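Local coordinates for protein DR2417 (Deinococcus radiodurans, PDB 4XWW) that degrades RNA as a 5'-3' exonuclease of the metallo-beta-lactamase superfamily, active as a homodimer, and probably matures rRNA, possibly with endonuclease activity as well, at residues N345-P348 with G349-D352. Sequence-based numbering, arbitrary orientation.
Sequences NPIP and GNED. With nucleotides of chain C.
Ile-347 and Asn-350 close a type II beta turn, with the amide N of Asn-350 donating to the carbonyl O of Ile-347 over 2.8 Å. Gly-349 takes the third position, after Pro-348, with a positive phi of 103°, where a beta carbon would run into the carbonyl O of Pro-348. Its own amide N gives a hydrogen bond to OE1 of Glu-351 (2.8 Å), on the syn side of the carboxylate but 31° out of its plane. A bend at chi2 folds the glutamate chain back over the turn, bringing OE2 to 3.5 Å from CA of Pro-348, while CB of Pro-346 packs against the backbone and CG of Glu-351 at the start of the helix. This loop joins strand 339-342 of the parallel beta-CASP sheet to helix 351-364, and its other side faces the bound RNA. There Ile-347, near Phe-245, a residue that binds UMP in a structure of this protein, lies against two nucleotides of chain C, in the angle between their tilted bases. CG1 lies beside the backbone N (chi1 -63°) and reaches the ribose of U2, 3.3 Å from O4', whereas CD1 stands over the face of the U3 base, 3.3 Å from C2. CG2 faces O2 of U2 and O4 of U3, which lie on the same side of it. Next to it, CG of Pro-348 lies over the face of the U2 base, 3.4 Å from O4. Behind the isoleucine, ND2 of Asn-350 sits 3.8 Å from CB of Ile-347 and donates to OE1 of Gln-314, which also accepts the amide of Ile-347; NE2 of Gln-314 bonds to the carbonyl O of Asn-345. At the helix start, Glu-351 packs against Glu-351 of the second subunit.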
ATOM      1  N   ASN A 345       4.715 -12.610   4.790  1.00 17.64           N
ATOM      2  CA  ASN A 345       3.690 -11.609   4.970  1.00 19.72           C
ATOM      3  C   ASN A 345       4.110 -10.438   4.117  1.00 21.40           C
ATOM      4  O   ASN A 345       5.299 -10.152   4.017  1.00 18.22           O
ATOM      5  CB  ASN A 345       3.573 -11.167   6.427  1.00 27.55           C
ATOM      6  CG  ASN A 345       2.673 -12.050   7.245  1.00 37.37           C
ATOM      7  OD1 ASN A 345       1.618 -12.491   6.784  1.00 35.66           O
ATOM      8  ND2 ASN A 345       3.070 -12.286   8.491  1.00 41.09           N
ATOM      9  N   PRO A 346       3.149  -9.724   3.529  1.00 19.82           N
ATOM     10  CA  PRO A 346       3.544  -8.529   2.773  1.00 20.32           C
ATOM     11  C   PRO A 346       4.184  -7.457   3.648  1.00 18.93           C
ATOM     12  O   PRO A 346       3.663  -7.095   4.698  1.00 19.84           O
ATOM     13  CB  PRO A 346       2.219  -7.993   2.212  1.00 23.94           C
ATOM     14  CG  PRO A 346       1.233  -9.104   2.372  1.00 24.67           C
ATOM     15  CD  PRO A 346       1.690  -9.933   3.534  1.00 20.15           C
ATOM     16  N   ILE A 347       5.335  -6.983   3.219  1.00 20.38           N
ATOM     17  CA  ILE A 347       5.989  -5.857   3.866  1.00 21.14           C
ATOM     18  C   ILE A 347       5.162  -4.604   3.552  1.00 19.95           C
ATOM     19  O   ILE A 347       4.679  -4.461   2.435  1.00 20.33           O
ATOM     20  CB  ILE A 347       7.429  -5.729   3.364  1.00 24.67           C
ATOM     21  CG1 ILE A 347       8.212  -6.992   3.750  1.00 31.32           C
ATOM     22  CG2 ILE A 347       8.093  -4.463   3.901  1.00 30.05           C
ATOM     23  CD1 ILE A 347       9.540  -7.124   3.060  1.00 34.77           C
ATOM     24  N   PRO A 348       4.984  -3.712   4.540  1.00 26.36           N
ATOM     25  CA  PRO A 348       4.216  -2.479   4.318  1.00 30.88           C
ATOM     26  C   PRO A 348       4.602  -1.788   3.021  1.00 27.69           C
ATOM     27  O   PRO A 348       5.787  -1.561   2.761  1.00 27.21           O
ATOM     28  CB  PRO A 348       4.582  -1.626   5.530  1.00 34.25           C
ATOM     29  CG  PRO A 348       4.812  -2.634   6.607  1.00 32.45           C
ATOM     30  CD  PRO A 348       5.438  -3.829   5.940  1.00 30.69           C
ATOM     31  N   GLY A 349       3.600  -1.498   2.196  1.00 36.95           N
ATOM     32  CA  GLY A 349       3.838  -0.953   0.878  1.00 40.03           C
ATOM     33  C   GLY A 349       3.686  -1.974  -0.239  1.00 45.21           C
ATOM     34  O   GLY A 349       3.480  -1.605  -1.398  1.00 41.30           O
ATOM     35  N   ASN A 350       3.794  -3.258   0.101  1.00 29.66           N
ATOM     36  CA  ASN A 350       3.716  -4.316  -0.910  1.00 29.64           C
ATOM     37  C   ASN A 350       2.373  -5.028  -0.907  1.00 22.65           C
ATOM     38  O   ASN A 350       2.180  -5.987  -1.646  1.00 24.17           O
ATOM     39  CB  ASN A 350       4.842  -5.339  -0.700  1.00 27.44           C
ATOM     40  CG  ASN A 350       6.213  -4.745  -0.940  1.00 31.69           C
ATOM     41  OD1 ASN A 350       6.345  -3.738  -1.633  1.00 31.79           O
ATOM     42  ND2 ASN A 350       7.242  -5.363  -0.365  1.00 26.58           N
ATOM     43  N   GLU A 351       1.447  -4.552  -0.080  1.00 23.04           N
ATOM     44  CA  GLU A 351       0.147  -5.198   0.069  1.00 27.06           C
ATOM     45  C   GLU A 351      -0.613  -5.355  -1.259  1.00 25.84           C
ATOM     46  O   GLU A 351      -1.150  -6.426  -1.554  1.00 26.42           O
ATOM     47  CB  GLU A 351      -0.718  -4.423   1.068  1.00 30.14           C
ATOM     48  CG  GLU A 351      -0.292  -4.588   2.534  1.00 37.69           C
ATOM     49  CD  GLU A 351       0.596  -3.460   3.038  1.00 33.81           C
ATOM     50  OE1 GLU A 351       1.054  -2.636   2.221  1.00 28.58           O
ATOM     51  OE2 GLU A 351       0.825  -3.399   4.264  1.00 41.46           O
ATOM     52  N   ASP A 352      -0.668  -4.284  -2.046  1.00 24.13           N
ATOM     53  CA  ASP A 352      -1.371  -4.316  -3.328  1.00 24.77           C
ATOM     54  C   ASP A 352      -0.773  -5.314  -4.312  1.00 22.50           C
ATOM     55  O   ASP A 352      -1.501  -5.996  -5.055  1.00 28.12           O
ATOM     56  CB  ASP A 352      -1.374  -2.924  -3.970  1.00 40.47           C
ATOM     57  CG  ASP A 352      -2.526  -2.059  -3.493  1.00 57.44           C
ATOM     58  OD1 ASP A 352      -3.502  -2.612  -2.941  1.00 63.05           O
ATOM     59  OD2 ASP A 352      -2.461  -0.826  -3.690  1.00 62.05           O
TER
ATOM     60  P     U C   2       9.352 -10.115   8.976  1.00 27.37           P
ATOM     61  OP1   U C   2      10.536 -10.970   8.740  1.00 28.63           O
ATOM     62  OP2   U C   2       8.983  -9.735  10.358  1.00 31.19           O
ATOM     63  O5'   U C   2       9.498  -8.752   8.163  1.00 33.40           O
ATOM     64  C5'   U C   2       9.904  -8.738   6.785  1.00 30.51           C
ATOM     65  C4'   U C   2      10.777  -7.537   6.507  1.00 24.77           C
ATOM     66  O4'   U C   2       9.967  -6.327   6.487  1.00 29.14           O
ATOM     67  C3'   U C   2      11.894  -7.279   7.517  1.00 25.18           C
ATOM     68  O3'   U C   2      13.059  -6.875   6.814  1.00 30.94           O
ATOM     69  C2'   U C   2      11.370  -6.089   8.314  1.00 27.91           C
ATOM     70  O2'   U C   2      12.401  -5.310   8.884  1.00 25.61           O
ATOM     71  C1'   U C   2      10.623  -5.324   7.228  1.00 32.00           C
ATOM     72  N1    U C   2       9.619  -4.379   7.734  1.00 34.84           N
ATOM     73  C2    U C   2       9.538  -3.143   7.123  1.00 44.10           C
ATOM     74  O2    U C   2      10.252  -2.816   6.192  1.00 49.94           O
ATOM     75  N3    U C   2       8.587  -2.304   7.647  1.00 47.55           N
ATOM     76  C4    U C   2       7.729  -2.563   8.693  1.00 48.46           C
ATOM     77  O4    U C   2       6.924  -1.699   9.046  1.00 56.93           O
ATOM     78  C5    U C   2       7.877  -3.861   9.275  1.00 34.78           C
ATOM     79  C6    U C   2       8.795  -4.705   8.787  1.00 36.22           C
ATOM     80  P     U C   3      14.486  -7.417   7.270  1.00 29.94           P
ATOM     81  OP1   U C   3      14.281  -8.363   8.390  1.00 27.55           O
ATOM     82  OP2   U C   3      15.384  -6.252   7.446  1.00 34.04           O
ATOM     83  O5'   U C   3      14.962  -8.262   6.010  1.00 29.98           O
ATOM     84  C5'   U C   3      14.130  -9.305   5.478  1.00 32.79           C
ATOM     85  C4'   U C   3      14.132  -9.238   3.973  1.00 47.85           C
ATOM     86  O4'   U C   3      13.113  -8.301   3.530  1.00 58.92           O
ATOM     87  C3'   U C   3      15.446  -8.773   3.351  1.00 49.04           C
ATOM     88  O3'   U C   3      15.757  -9.579   2.227  1.00 40.49           O
ATOM     89  C2'   U C   3      15.150  -7.337   2.930  1.00 53.66           C
ATOM     90  O2'   U C   3      15.913  -6.902   1.823  1.00 50.29           O
ATOM     91  C1'   U C   3      13.669  -7.429   2.572  1.00 58.16           C
ATOM     92  N1    U C   3      12.975  -6.139   2.654  1.00 49.66           N
ATOM     93  C2    U C   3      12.207  -5.752   1.574  1.00 49.36           C
ATOM     94  O2    U C   3      12.073  -6.440   0.577  1.00 48.16           O
ATOM     95  N3    U C   3      11.597  -4.531   1.709  1.00 42.51           N
ATOM     96  C4    U C   3      11.675  -3.673   2.784  1.00 48.93           C
ATOM     97  O4    U C   3      11.063  -2.604   2.752  1.00 48.32           O
ATOM     98  C5    U C   3      12.494  -4.142   3.859  1.00 47.76           C
ATOM     99  C6    U C   3      13.105  -5.327   3.757  1.00 45.59           C
TER